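Local structure of microcin B17-processing protein McbD (Escherichia coli str. K-12 substr. MG1655, 6GRH) at residues Phe114-Leu119 against Asp159-Ser164; Glu167-Gln172 against Thr325-Tyr330; Phe214-Pro219 against Thr243-Ala248. The protein takes part, as a YcaO-family protein, in processing the inactive microcin B17 precursor McbA into the active peptide. The protein carries 1 engineered substitution. One frame throughout, in Å; residues are numbered along the deposited sequence. Where two conformers were deposited one is given.

Interaction 1: residues Phe114-Leu119 against Asp159-Ser164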
ATOM      1  N   PHE E 114     -34.665  39.433  13.364  1.00 33.88           N
ATOM      2  CA  PHE E 114     -34.385  40.628  14.155  1.00 34.80           C
ATOM      3  C   PHE E 114     -34.042  41.799  13.262  1.00 34.77           C
ATOM      4  O   PHE E 114     -33.560  41.611  12.149  1.00 34.01           O
ATOM      5  CB  PHE E 114     -33.290  40.367  15.202  1.00 34.98           C
ATOM      6  CG  PHE E 114     -31.963  39.920  14.639  1.00 34.19           C
ATOM      7  CD1 PHE E 114     -30.997  40.862  14.241  1.00 34.71           C
ATOM      8  CD2 PHE E 114     -31.638  38.573  14.574  1.00 33.96           C
ATOM      9  CE1 PHE E 114     -29.759  40.450  13.751  1.00 33.73           C
ATOM     10  CE2 PHE E 114     -30.408  38.164  14.080  1.00 33.16           C
ATOM     11  CZ  PHE E 114     -29.462  39.109  13.681  1.00 33.18           C
ATOM     12  N   ASN E 115     -34.314  43.007  13.747  1.00 35.58           N
ATOM     13  CA  ASN E 115     -33.979  44.227  13.022  1.00 36.18           C
ATOM     14  C   ASN E 115     -32.453  44.371  12.974  1.00 35.73           C
ATOM     15  O   ASN E 115     -31.776  44.303  14.003  1.00 36.01           O
ATOM     16  CB  ASN E 115     -34.647  45.445  13.696  1.00 37.53           C
ATOM     17  CG  ASN E 115     -34.345  46.767  12.990  1.00 38.43           C
ATOM     18  OD1 ASN E 115     -33.249  47.327  13.112  1.00 38.44           O
ATOM     19  ND2 ASN E 115     -35.331  47.286  12.274  1.00 39.33           N
ATOM     20  N   LEU E 116     -31.921  44.573  11.773  1.00 35.34           N
ATOM     21  CA  LEU E 116     -30.474  44.639  11.546  1.00 35.16           C
ATOM     22  C   LEU E 116     -29.747  45.681  12.425  1.00 36.18           C
ATOM     23  O   LEU E 116     -28.601  45.466  12.825  1.00 35.89           O
ATOM     24  CB  LEU E 116     -30.197  44.938  10.067  1.00 34.72           C
ATOM     25  CG  LEU E 116     -28.744  45.051   9.591  1.00 34.59           C
ATOM     26  CD1 LEU E 116     -28.031  43.735   9.772  1.00 33.71           C
ATOM     27  CD2 LEU E 116     -28.679  45.473   8.122  1.00 34.59           C
ATOM     28  N   PHE E 117     -30.421  46.782  12.724  1.00 37.50           N
ATOM     29  CA  PHE E 117     -29.805  47.900  13.437  1.00 38.90           C
ATOM     30  C   PHE E 117     -30.074  47.894  14.945  1.00 40.35           C
ATOM     31  O   PHE E 117     -29.158  48.133  15.731  1.00 41.61           O
ATOM     32  CB  PHE E 117     -30.276  49.213  12.829  1.00 39.86           C
ATOM     33  CG  PHE E 117     -30.214  49.232  11.329  1.00 39.12           C
ATOM     34  CD1 PHE E 117     -28.991  49.214  10.686  1.00 38.68           C
ATOM     35  CD2 PHE E 117     -31.380  49.245  10.570  1.00 39.06           C
ATOM     36  CE1 PHE E 117     -28.925  49.223   9.300  1.00 38.54           C
ATOM     37  CE2 PHE E 117     -31.325  49.253   9.189  1.00 38.75           C
ATOM     38  CZ  PHE E 117     -30.096  49.250   8.549  1.00 38.32           C
ATOM     39  N   SER E 118     -31.315  47.643  15.354  1.00 41.01           N
ATOM     40  CA  SER E 118     -31.688  47.687  16.781  1.00 42.05           C
ATOM     41  C   SER E 118     -31.575  46.330  17.492  1.00 42.22           C
ATOM     42  O   SER E 118     -31.633  46.278  18.721  1.00 43.68           O
ATOM     43  CB  SER E 118     -33.126  48.197  16.923  1.00 43.00           C
ATOM     44  OG  SER E 118     -34.046  47.205  16.513  1.00 42.17           O
ATOM     45  N   LEU E 119     -31.433  45.246  16.719  1.00 41.05           N
ATOM     46  CA  LEU E 119     -31.535  43.868  17.211  1.00 41.26           C
ATOM     47  C   LEU E 119     -32.889  43.518  17.847  1.00 42.07           C
ATOM     48  O   LEU E 119     -33.001  42.485  18.505  1.00 41.73           O
ATOM     49  CB  LEU E 119     -30.367  43.501  18.152  1.00 41.06           C
ATOM     50  CG  LEU E 119     -28.972  43.836  17.610  1.00 41.05           C
ATOM     51  CD1 LEU E 119     -27.914  43.332  18.580  1.00 41.13           C
ATOM     52  CD2 LEU E 119     -28.767  43.253  16.213  1.00 40.34           C
ATOM     53  N   ASP E 159     -20.391  35.986  10.348  1.00 34.42           N
ATOM     54  CA  ASP E 159     -20.023  35.644   8.977  1.00 34.45           C
ATOM     55  C   ASP E 159     -21.251  35.394   8.074  1.00 32.39           C
ATOM     56  O   ASP E 159     -21.238  35.771   6.908  1.00 31.08           O
ATOM     57  CB  ASP E 159     -19.059  34.457   8.929  1.00 35.60           C
ATOM     58  CG  ASP E 159     -17.684  34.789   9.496  1.00 38.13           C
ATOM     59  OD1 ASP E 159     -17.297  35.969   9.592  1.00 40.86           O
ATOM     60  OD2 ASP E 159     -16.974  33.855   9.875  1.00 41.19           O
ATOM     61  N   ALA E 160     -22.311  34.794   8.608  1.00 31.03           N
ATOM     62  CA  ALA E 160     -23.529  34.582   7.803  1.00 30.59           C
ATOM     63  C   ALA E 160     -24.162  35.944   7.480  1.00 30.51           C
ATOM     64  O   ALA E 160     -24.500  36.206   6.318  1.00 29.48           O
ATOM     65  CB  ALA E 160     -24.525  33.638   8.500  1.00 30.01           C
ATOM     66  N   ILE E 161     -24.282  36.803   8.490  1.00 31.02           N
ATOM     67  CA  ILE E 161     -24.830  38.159   8.294  1.00 33.10           C
ATOM     68  C   ILE E 161     -23.991  38.949   7.267  1.00 34.26           C
ATOM     69  O   ILE E 161     -24.549  39.560   6.348  1.00 34.18           O
ATOM     70  CB  ILE E 161     -24.966  38.974   9.613  1.00 33.87           C
ATOM     71  CG1 ILE E 161     -26.023  38.344  10.516  1.00 34.16           C
ATOM     72  CG2 ILE E 161     -25.389  40.416   9.325  1.00 34.47           C
ATOM     73  CD1 ILE E 161     -26.028  38.846  11.947  1.00 34.58           C
ATOM     74  N   GLU E 162     -22.672  38.932   7.437  1.00 34.81           N
ATOM     75  CA  GLU E 162     -21.731  39.522   6.454  1.00 36.69           C
ATOM     76  C   GLU E 162     -21.952  38.983   5.032  1.00 34.41           C
ATOM     77  O   GLU E 162     -22.005  39.759   4.079  1.00 33.59           O
ATOM     78  CB  GLU E 162     -20.289  39.267   6.903  1.00 40.19           C
ATOM     79  CG  GLU E 162     -19.229  40.124   6.241  1.00 45.08           C
ATOM     80  CD  GLU E 162     -17.917  40.154   7.019  1.00 48.88           C
ATOM     81  OE1 GLU E 162     -17.666  39.243   7.847  1.00 52.94           O
ATOM     82  OE2 GLU E 162     -17.123  41.095   6.793  1.00 54.20           O
ATOM     83  N   GLY E 163     -22.111  37.658   4.899  1.00 32.13           N
ATOM     84  CA  GLY E 163     -22.388  37.045   3.607  1.00 30.96           C
ATOM     85  C   GLY E 163     -23.731  37.501   3.033  1.00 30.64           C
ATOM     86  O   GLY E 163     -23.843  37.778   1.842  1.00 30.12           O
ATOM     87  N   SER E 164     -24.759  37.563   3.884  1.00 30.48           N
ATOM     88  CA  SER E 164     -26.078  38.031   3.466  1.00 30.05           C
ATOM     89  C   SER E 164     -26.032  39.511   3.049  1.00 31.01           C
ATOM     90  O   SER E 164     -26.591  39.885   2.029  1.00 30.80           O
ATOM     91  CB  SER E 164     -27.101  37.821   4.569  1.00 29.68           C
ATOM     92  OG  SER E 164     -27.472  36.453   4.608  1.00 29.39           O
TER
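Phe114, Leu116 and Ile161 form a small buried strand-to-helix contact in the YcaO fold of McbD. Phe114 is near the end of strand 108-115. Leu116 lies in the turn that leads into the antiparallel strand 121-125. Ile161 sits in the first turns of helix 157-180. The backbones stay well apart, with 9.2 Å between Leu116 CA and Ile161 CA, and the side chains bridge the distance. Ile161 is the shared partner, and each of its two branches meets a different residue. CD1, at the end of the longer branch, meets Phe114 CZ at 3.9 Å. This methyl comes in at the edge of the ring, in its plane, and not over a face. Methyl and ring point at each other from the two segments. Phe114 CG lies between its backbone N and carbonyl carbon (chi1 59°), which leaves CZ as the ring atom nearest the helix. The shorter branch of Ile161 ends in CG2, which meets Leu116 CD1 at 4.3 Å, a looser touch. No polar atom joins the two segments here. The site also belongs to a subunit interface. Ile21 of the McbB chain packs on Ile161 and Leu119, Leu28 of McbB packs on Phe114, and Arg23 of McbB hydrogen-bonds to Leu116 O. On the strand side, Phe114 and Leu116 pair through their backbones with Val340 and Ile338. The turn is also held from within. Leu116 CB lies 4.3 Å above the centre of the Phe117 ring. Asn115 OD1 makes an Asx motif. The bond from Ser118 N to Asn115 OD1 is 3.0 Å long and nearly straight at 167°. The bond from Phe117 N to Asn115 OD1, at 2.9 Å, is more bent. The two donors reach this one oxygen from opposite faces of its amide plane.

Interaction 2: residues Glu167-Gln172 against Thr325-Tyr330. Engineered in segment 167-172: Arg171 (natural residue Thr).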
ATOM      1  N   GLU E 167     -24.387  39.817  -0.425  1.00 33.25           N
ATOM      2  CA  GLU E 167     -25.321  39.456  -1.470  1.00 34.29           C
ATOM      3  C   GLU E 167     -26.426  40.496  -1.654  1.00 32.65           C
ATOM      4  O   GLU E 167     -26.778  40.802  -2.779  1.00 32.20           O
ATOM      5  CB  GLU E 167     -25.955  38.091  -1.215  1.00 35.76           C
ATOM      6  CG  GLU E 167     -26.639  37.571  -2.458  1.00 37.91           C
ATOM      7  CD  GLU E 167     -26.822  36.080  -2.398  1.00 39.93           C
ATOM      8  OE1 GLU E 167     -25.791  35.368  -2.533  1.00 40.99           O
ATOM      9  OE2 GLU E 167     -27.983  35.647  -2.198  1.00 43.12           O
ATOM     10  N   PHE E 168     -26.953  41.020  -0.550  1.00 31.88           N
ATOM     11  CA  PHE E 168     -27.968  42.101  -0.578  1.00 32.35           C
ATOM     12  C   PHE E 168     -27.436  43.306  -1.340  1.00 32.69           C
ATOM     13  O   PHE E 168     -28.105  43.824  -2.228  1.00 32.94           O
ATOM     14  CB  PHE E 168     -28.338  42.500   0.856  1.00 32.77           C
ATOM     15  CG  PHE E 168     -29.373  43.597   0.965  1.00 33.92           C
ATOM     16  CD1 PHE E 168     -30.728  43.307   0.863  1.00 34.05           C
ATOM     17  CD2 PHE E 168     -28.987  44.908   1.218  1.00 34.90           C
ATOM     18  CE1 PHE E 168     -31.681  44.303   0.998  1.00 35.34           C
ATOM     19  CE2 PHE E 168     -29.941  45.918   1.347  1.00 36.22           C
ATOM     20  CZ  PHE E 168     -31.296  45.600   1.246  1.00 35.96           C
ATOM     21  N   MET E 169     -26.227  43.743  -0.986  0.50 33.19           N
ATOM     22  CA  MET E 169     -25.573  44.831  -1.700  0.50 34.21           C
ATOM     23  C   MET E 169     -25.428  44.505  -3.180  0.50 33.78           C
ATOM     24  O   MET E 169     -25.721  45.342  -4.025  0.50 34.25           O
ATOM     25  CB  MET E 169     -24.199  45.141  -1.097  0.50 35.21           C
ATOM     26  CG  MET E 169     -24.262  46.175  -0.002  0.50 36.43           C
ATOM     27  SD  MET E 169     -25.000  47.670  -0.679  0.50 39.30           S
ATOM     28  CE  MET E 169     -26.163  48.017   0.623  0.50 39.20           C
ATOM     29  N   GLU E 170     -24.997  43.284  -3.483  1.00 32.44           N
ATOM     30  CA  GLU E 170     -24.807  42.845  -4.882  1.00 33.10           C
ATOM     31  C   GLU E 170     -26.083  42.998  -5.714  1.00 34.00           C
ATOM     32  O   GLU E 170     -26.083  43.611  -6.776  1.00 34.05           O
ATOM     33  CB  GLU E 170     -24.371  41.363  -4.948  1.00 32.97           C
ATOM     34  CG  GLU E 170     -22.898  41.165  -4.669  1.00 33.10           C
ATOM     35  CD  GLU E 170     -22.517  39.751  -4.273  1.00 32.32           C
ATOM     36  OE1 GLU E 170     -23.283  38.803  -4.518  1.00 31.88           O
ATOM     37  OE2 GLU E 170     -21.425  39.593  -3.699  1.00 31.46           O
ATOM     38  N   ARG E 171     -27.168  42.423  -5.206  1.00 34.59           N
ATOM     39  CA  ARG E 171     -28.414  42.335  -5.941  1.00 35.42           C
ATOM     40  C   ARG E 171     -29.121  43.685  -6.027  1.00 34.80           C
ATOM     41  O   ARG E 171     -29.611  44.053  -7.098  1.00 34.70           O
ATOM     42  CB  ARG E 171     -29.334  41.251  -5.336  1.00 37.71           C
ATOM     43  CG  ARG E 171     -28.695  39.859  -5.219  1.00 38.38           C
ATOM     44  CD  ARG E 171     -28.326  39.280  -6.575  1.00 40.62           C
ATOM     45  NE  ARG E 171     -27.578  38.029  -6.447  1.00 41.46           N
ATOM     46  CZ  ARG E 171     -28.100  36.813  -6.279  1.00 44.73           C
ATOM     47  NH1 ARG E 171     -29.421  36.607  -6.190  1.00 46.10           N
ATOM     48  NH2 ARG E 171     -27.274  35.766  -6.190  1.00 45.42           N
ATOM     49  N   GLN E 172     -29.126  44.448  -4.933  1.00 33.57           N
ATOM     50  CA  GLN E 172     -29.726  45.787  -4.964  1.00 33.83           C
ATOM     51  C   GLN E 172     -28.948  46.675  -5.925  1.00 33.84           C
ATOM     52  O   GLN E 172     -29.563  47.392  -6.738  1.00 34.11           O
ATOM     53  CB  GLN E 172     -29.824  46.429  -3.580  1.00 33.74           C
ATOM     54  CG  GLN E 172     -30.652  45.645  -2.566  1.00 33.25           C
ATOM     55  CD  GLN E 172     -32.092  45.455  -2.967  1.00 33.68           C
ATOM     56  OE1 GLN E 172     -32.728  46.367  -3.542  1.00 34.95           O
ATOM     57  NE2 GLN E 172     -32.637  44.286  -2.639  1.00 33.17           N
ATOM     58  N   THR E 325     -16.632  54.072   4.759  1.00 46.53           N
ATOM     59  CA  THR E 325     -17.703  54.569   5.625  1.00 45.86           C
ATOM     60  C   THR E 325     -18.471  53.364   6.168  1.00 44.05           C
ATOM     61  O   THR E 325     -18.232  52.219   5.772  1.00 41.67           O
ATOM     62  CB  THR E 325     -18.674  55.512   4.886  1.00 46.65           C
ATOM     63  OG1 THR E 325     -19.239  54.808   3.782  1.00 45.57           O
ATOM     64  CG2 THR E 325     -17.972  56.792   4.406  1.00 47.87           C
ATOM     65  N   ASN E 326     -19.386  53.610   7.086  1.00 44.09           N
ATOM     66  CA  ASN E 326     -20.009  52.511   7.812  1.00 44.04           C
ATOM     67  C   ASN E 326     -21.206  51.997   6.992  1.00 42.57           C
ATOM     68  O   ASN E 326     -22.135  52.751   6.715  1.00 42.09           O
ATOM     69  CB  ASN E 326     -20.391  53.022   9.204  1.00 46.05           C
ATOM     70  CG  ASN E 326     -20.944  51.946  10.078  1.00 46.38           C
ATOM     71  OD1 ASN E 326     -22.112  51.599   9.962  1.00 47.16           O
ATOM     72  ND2 ASN E 326     -20.113  51.396  10.950  1.00 46.67           N
ATOM     73  N   LEU E 327     -21.168  50.731   6.574  1.00 41.61           N
ATOM     74  CA  LEU E 327     -22.240  50.184   5.721  1.00 41.10           C
ATOM     75  C   LEU E 327     -23.606  50.161   6.429  1.00 41.53           C
ATOM     76  O   LEU E 327     -24.622  50.530   5.832  1.00 41.97           O
ATOM     77  CB  LEU E 327     -21.876  48.799   5.198  1.00 39.80           C
ATOM     78  CG  LEU E 327     -22.937  48.066   4.385  1.00 39.06           C
ATOM     79  CD1 LEU E 327     -23.311  48.855   3.155  1.00 39.41           C
ATOM     80  CD2 LEU E 327     -22.481  46.656   4.009  1.00 38.11           C
ATOM     81  N   LEU E 328     -23.621  49.760   7.699  1.00 41.91           N
ATOM     82  CA  LEU E 328     -24.852  49.779   8.500  1.00 42.59           C
ATOM     83  C   LEU E 328     -25.437  51.189   8.651  1.00 43.41           C
ATOM     84  O   LEU E 328     -26.662  51.353   8.577  1.00 43.10           O
ATOM     85  CB  LEU E 328     -24.644  49.135   9.886  1.00 43.40           C
ATOM     86  CG  LEU E 328     -24.429  47.605   9.982  1.00 43.10           C
ATOM     87  CD1 LEU E 328     -24.424  47.148  11.437  1.00 43.53           C
ATOM     88  CD2 LEU E 328     -25.470  46.810   9.219  1.00 42.46           C
ATOM     89  N   ASN E 329     -24.584  52.199   8.874  1.00 43.38           N
ATOM     90  CA  ASN E 329     -25.054  53.589   8.928  1.00 44.38           C
ATOM     91  C   ASN E 329     -25.639  53.994   7.580  1.00 43.37           C
ATOM     92  O   ASN E 329     -26.730  54.548   7.522  1.00 44.22           O
ATOM     93  CB  ASN E 329     -23.935  54.578   9.334  1.00 46.31           C
ATOM     94  CG  ASN E 329     -23.596  54.520  10.829  1.00 47.83           C
ATOM     95  OD1 ASN E 329     -24.214  53.780  11.612  1.00 50.30           O
ATOM     96  ND2 ASN E 329     -22.614  55.293  11.228  1.00 49.17           N
ATOM     97  N   TYR E 330     -24.929  53.692   6.500  1.00 41.36           N
ATOM     98  CA  TYR E 330     -25.414  54.018   5.172  1.00 41.08           C
ATOM     99  C   TYR E 330     -26.807  53.406   4.934  1.00 40.26           C
ATOM    100  O   TYR E 330     -27.729  54.094   4.514  1.00 39.50           O
ATOM    101  CB  TYR E 330     -24.427  53.531   4.118  1.00 40.82           C
ATOM    102  CG  TYR E 330     -24.980  53.579   2.714  1.00 41.60           C
ATOM    103  CD1 TYR E 330     -25.011  54.783   1.991  1.00 42.53           C
ATOM    104  CD2 TYR E 330     -25.502  52.426   2.118  1.00 40.98           C
ATOM    105  CE1 TYR E 330     -25.522  54.827   0.704  1.00 43.15           C
ATOM    106  CE2 TYR E 330     -26.022  52.458   0.838  1.00 41.38           C
ATOM    107  CZ  TYR E 330     -26.034  53.652   0.135  1.00 42.82           C
ATOM    108  OH  TYR E 330     -26.546  53.667  -1.141  1.00 44.16           O
TER
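Met169 meets Leu327 and Tyr330 where the middle of helix 157-180 faces the first turn of helix 327-334. This is a helix-to-helix contact in the YcaO-family fold, made by one methionine methyl. The contact across the segments is apolar. Met169 CE does the touching and lies 3.9 Å from Leu327 CD1. The two side chains lie alongside one another and point opposite ways. Leu327 CG is anti to its backbone N (chi1 176°), which lets CD1 reach the Met169 methyl. The same CE lies 4.4 Å from Tyr330 CE2, at the edge of the ring and near its plane. Met169 was modelled in two conformers, and this account holds for one of them.

The hydrogen bonds lie within the segments. Asn326 is the N-cap of helix 327-334. Its OD1 accepts from Asn329 N at 2.8 Å, with the donor in the carbonyl plane and an N-H...O angle of 155°. The charged pair and a covered ring face belong to the other helix. The engineered Arg171 lays one guanidinium face over Glu167 CD, offset toward the rim. Arg171 NH2 is 4.0 Å from Glu167 OE1, a long salt bridge in which no N-H points at the oxygen. Gln172 CG covers one face of the Phe168 ring, 3.8 Å above its centre.

Other parts of the fold close in around the contact. Tyr247 of strand 241-248 packs on both Met169 and Leu327. Leu331, further along helix 327-334, touches Phe168 and Met169. The Tyr330 hydroxyl bonds to Pro219 O, which ties this helix to the loop after strand 210-215.

Interaction 3: residues Phe214-Pro219 against Thr243-Ala248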
ATOM      1  N   PHE E 214     -17.321  46.985 -14.584  1.00 36.26           N
ATOM      2  CA  PHE E 214     -17.921  48.168 -14.043  1.00 37.29           C
ATOM      3  C   PHE E 214     -18.069  48.070 -12.517  1.00 36.72           C
ATOM      4  O   PHE E 214     -18.452  47.030 -11.996  1.00 35.18           O
ATOM      5  CB  PHE E 214     -19.305  48.364 -14.671  1.00 38.03           C
ATOM      6  CG  PHE E 214     -19.286  48.588 -16.160  1.00 39.23           C
ATOM      7  CD1 PHE E 214     -18.502  49.586 -16.722  1.00 40.29           C
ATOM      8  CD2 PHE E 214     -20.091  47.827 -17.004  1.00 39.41           C
ATOM      9  CE1 PHE E 214     -18.502  49.813 -18.097  1.00 41.35           C
ATOM     10  CE2 PHE E 214     -20.099  48.056 -18.378  1.00 40.36           C
ATOM     11  CZ  PHE E 214     -19.303  49.047 -18.920  1.00 41.40           C
ATOM     12  N   ASP E 215     -17.758  49.158 -11.815  1.00 37.03           N
ATOM     13  CA  ASP E 215     -18.167  49.334 -10.427  1.00 37.02           C
ATOM     14  C   ASP E 215     -19.611  49.862 -10.444  1.00 36.81           C
ATOM     15  O   ASP E 215     -19.836  51.013 -10.835  1.00 37.62           O
ATOM     16  CB  ASP E 215     -17.223  50.319  -9.718  1.00 38.39           C
ATOM     17  CG  ASP E 215     -17.514  50.459  -8.223  1.00 39.07           C
ATOM     18  OD1 ASP E 215     -18.680  50.700  -7.839  1.00 39.95           O
ATOM     19  OD2 ASP E 215     -16.568  50.351  -7.420  1.00 40.44           O
ATOM     20  N   ILE E 216     -20.573  49.024 -10.026  1.00 35.51           N
ATOM     21  CA  ILE E 216     -21.991  49.395  -9.989  1.00 35.89           C
ATOM     22  C   ILE E 216     -22.526  49.591  -8.563  1.00 35.89           C
ATOM     23  O   ILE E 216     -23.731  49.632  -8.378  1.00 36.29           O
ATOM     24  CB  ILE E 216     -22.885  48.369 -10.733  1.00 35.61           C
ATOM     25  CG1 ILE E 216     -22.762  46.967 -10.113  1.00 34.31           C
ATOM     26  CG2 ILE E 216     -22.540  48.331 -12.214  1.00 35.93           C
ATOM     27  CD1 ILE E 216     -23.970  46.092 -10.372  1.00 34.30           C
ATOM     28  N   THR E 217     -21.645  49.745  -7.570  1.00 35.39           N
ATOM     29  CA  THR E 217     -22.048  49.904  -6.176  1.00 35.07           C
ATOM     30  C   THR E 217     -23.181  50.926  -6.017  1.00 35.95           C
ATOM     31  O   THR E 217     -23.107  51.978  -6.622  1.00 36.94           O
ATOM     32  CB  THR E 217     -20.861  50.430  -5.370  1.00 35.45           C
ATOM     33  OG1 THR E 217     -19.698  49.681  -5.728  1.00 34.90           O
ATOM     34  CG2 THR E 217     -21.129  50.337  -3.865  1.00 35.14           C
ATOM     35  N   LEU E 218     -24.192  50.634  -5.193  1.00 35.89           N
ATOM     36  CA  LEU E 218     -25.239  51.616  -4.880  1.00 36.93           C
ATOM     37  C   LEU E 218     -24.571  52.958  -4.580  1.00 38.10           C
ATOM     38  O   LEU E 218     -23.595  52.976  -3.829  1.00 37.33           O
ATOM     39  CB  LEU E 218     -26.041  51.222  -3.644  1.00 36.56           C
ATOM     40  CG  LEU E 218     -27.116  50.150  -3.784  1.00 36.38           C
ATOM     41  CD1 LEU E 218     -27.833  50.010  -2.460  1.00 36.46           C
ATOM     42  CD2 LEU E 218     -28.092  50.496  -4.882  1.00 36.99           C
ATOM     43  N   PRO E 219     -25.050  54.051  -5.199  1.00 39.48           N
ATOM     44  CA  PRO E 219     -24.439  55.380  -4.993  1.00 40.68           C
ATOM     45  C   PRO E 219     -24.305  55.782  -3.525  1.00 40.88           C
ATOM     46  O   PRO E 219     -25.243  55.625  -2.739  1.00 40.93           O
ATOM     47  CB  PRO E 219     -25.390  56.310  -5.734  1.00 41.67           C
ATOM     48  CG  PRO E 219     -25.803  55.459  -6.890  1.00 41.81           C
ATOM     49  CD  PRO E 219     -25.986  54.077  -6.335  1.00 40.21           C
ATOM     50  N   THR E 243     -21.591  36.688 -17.162  1.00 33.63           N
ATOM     51  CA  THR E 243     -21.454  37.782 -16.221  1.00 33.90           C
ATOM     52  C   THR E 243     -21.068  37.260 -14.864  1.00 32.63           C
ATOM     53  O   THR E 243     -21.302  36.103 -14.555  1.00 31.84           O
ATOM     54  CB  THR E 243     -22.748  38.646 -16.138  1.00 34.67           C
ATOM     55  OG1 THR E 243     -22.574  39.718 -15.197  1.00 35.46           O
ATOM     56  CG2 THR E 243     -23.941  37.839 -15.719  1.00 34.26           C
ATOM     57  N   GLY E 244     -20.434  38.118 -14.085  1.00 32.45           N
ATOM     58  CA  GLY E 244     -20.101  37.836 -12.704  1.00 31.91           C
ATOM     59  C   GLY E 244     -20.275  39.091 -11.883  1.00 32.37           C
ATOM     60  O   GLY E 244     -20.136  40.210 -12.390  1.00 32.76           O
ATOM     61  N   LEU E 245     -20.584  38.902 -10.613  1.00 31.76           N
ATOM     62  CA  LEU E 245     -20.841  40.000  -9.715  1.00 32.19           C
ATOM     63  C   LEU E 245     -20.370  39.638  -8.319  1.00 31.63           C
ATOM     64  O   LEU E 245     -20.621  38.528  -7.838  1.00 31.04           O
ATOM     65  CB  LEU E 245     -22.332  40.294  -9.680  1.00 32.39           C
ATOM     66  CG  LEU E 245     -22.825  41.384  -8.721  1.00 32.92           C
ATOM     67  CD1 LEU E 245     -22.265  42.752  -9.090  1.00 33.82           C
ATOM     68  CD2 LEU E 245     -24.337  41.404  -8.771  1.00 33.57           C
ATOM     69  N   SER E 246     -19.735  40.590  -7.649  1.00 31.99           N
ATOM     70  CA  SER E 246     -19.385  40.408  -6.268  1.00 32.17           C
ATOM     71  C   SER E 246     -19.209  41.728  -5.563  1.00 32.22           C
ATOM     72  O   SER E 246     -18.778  42.700  -6.174  1.00 32.06           O
ATOM     73  CB  SER E 246     -18.115  39.570  -6.181  1.00 33.17           C
ATOM     74  OG  SER E 246     -17.799  39.308  -4.837  1.00 34.55           O
ATOM     75  N   TYR E 247     -19.548  41.746  -4.279  1.00 31.79           N
ATOM     76  CA  TYR E 247     -19.377  42.910  -3.435  1.00 33.38           C
ATOM     77  C   TYR E 247     -18.403  42.567  -2.323  1.00 33.88           C
ATOM     78  O   TYR E 247     -18.545  41.536  -1.669  1.00 32.66           O
ATOM     79  CB  TYR E 247     -20.715  43.333  -2.833  1.00 32.97           C
ATOM     80  CG  TYR E 247     -20.625  44.472  -1.851  1.00 33.44           C
ATOM     81  CD1 TYR E 247     -20.482  44.231  -0.480  1.00 32.86           C
ATOM     82  CD2 TYR E 247     -20.674  45.791  -2.284  1.00 33.78           C
ATOM     83  CE1 TYR E 247     -20.419  45.268   0.431  1.00 33.80           C
ATOM     84  CE2 TYR E 247     -20.604  46.846  -1.375  1.00 34.78           C
ATOM     85  CZ  TYR E 247     -20.475  46.582  -0.021  1.00 34.35           C
ATOM     86  OH  TYR E 247     -20.427  47.620   0.881  1.00 35.36           O
ATOM     87  N   ALA E 248     -17.443  43.450  -2.103  1.00 35.69           N
ATOM     88  CA  ALA E 248     -16.521  43.339  -0.976  1.00 36.65           C
ATOM     89  C   ALA E 248     -16.075  44.747  -0.562  1.00 38.60           C
ATOM     90  O   ALA E 248     -16.350  45.727  -1.273  1.00 38.91           O
ATOM     91  CB  ALA E 248     -15.336  42.465  -1.358  1.00 35.82           C
TER
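Ile216 and Leu245 make the closer of two side-chain contacts in the mixed sheet that contains strands 210-215 and 241-248. The strands are not direct neighbours. Strand 224-231 runs between them, antiparallel to both. Ile216 and Thr217 lie where the chain leaves the first strand. Ile216 CD1 meets Leu245 CD1 at 4.0 Å, and the isoleucine lies nearly perpendicular to the leucine. Leu245 CG is anti to its backbone N (chi1 177°), which brings CD1, one of the two methyls, up to Ile216. All four touching residues are buried.

The second contact is looser. Thr217 CG2 is 4.3 Å from Tyr247 CE2, at the edge of the ring and near its plane. The backbones are 8.0 Å apart here, measured from Thr217 CA to Tyr247 CA. Tyr247 turns its hydroxyl to another partner, Pro222 O. Leu218 is still buried, and exposure begins at Pro219.

Within 214-219, Asp215 forms an Asx turn. The buried carboxylate is well supplied with donors. Asn184 ND2 also bonds to OD1, and His224 ND1 bonds to OD2. The Thr217 hydroxyl has a second bond, from Ala225 N, so the turn is linked to strand 224-231. Asp215 OD1 takes two bonds from Thr217 on the same face of the carboxylate plane, with both donors about 30° out of that plane. Thr217 OG1 gives its proton to Asp215 OD1 on the syn side at 2.6 Å, and Thr217 N reaches Asp215 OD1 on the anti side at 3.1 Å.

In the fold
Interactions 1 and 2 both use helix 157-180, one near its start and one at its middle, with centres about 11 Å apart. Interaction 3 lies in the mixed sheet, its centre about 11 Å from that of interaction 2 and about 20 Å from that of interaction 1. Along the chain, interaction 1 closes first. Interaction 3 is nested inside the loop that interaction 2 closes. Leu116 CD2 packs 3.6 Å from Leu328 CD2, joining interactions 1 and 2. Glu170 OE2 bonds to Tyr247 N at 2.9 Å, joining interactions 2 and 3. The helix thus connects the McbB-facing side to the mixed sheet within one YcaO region.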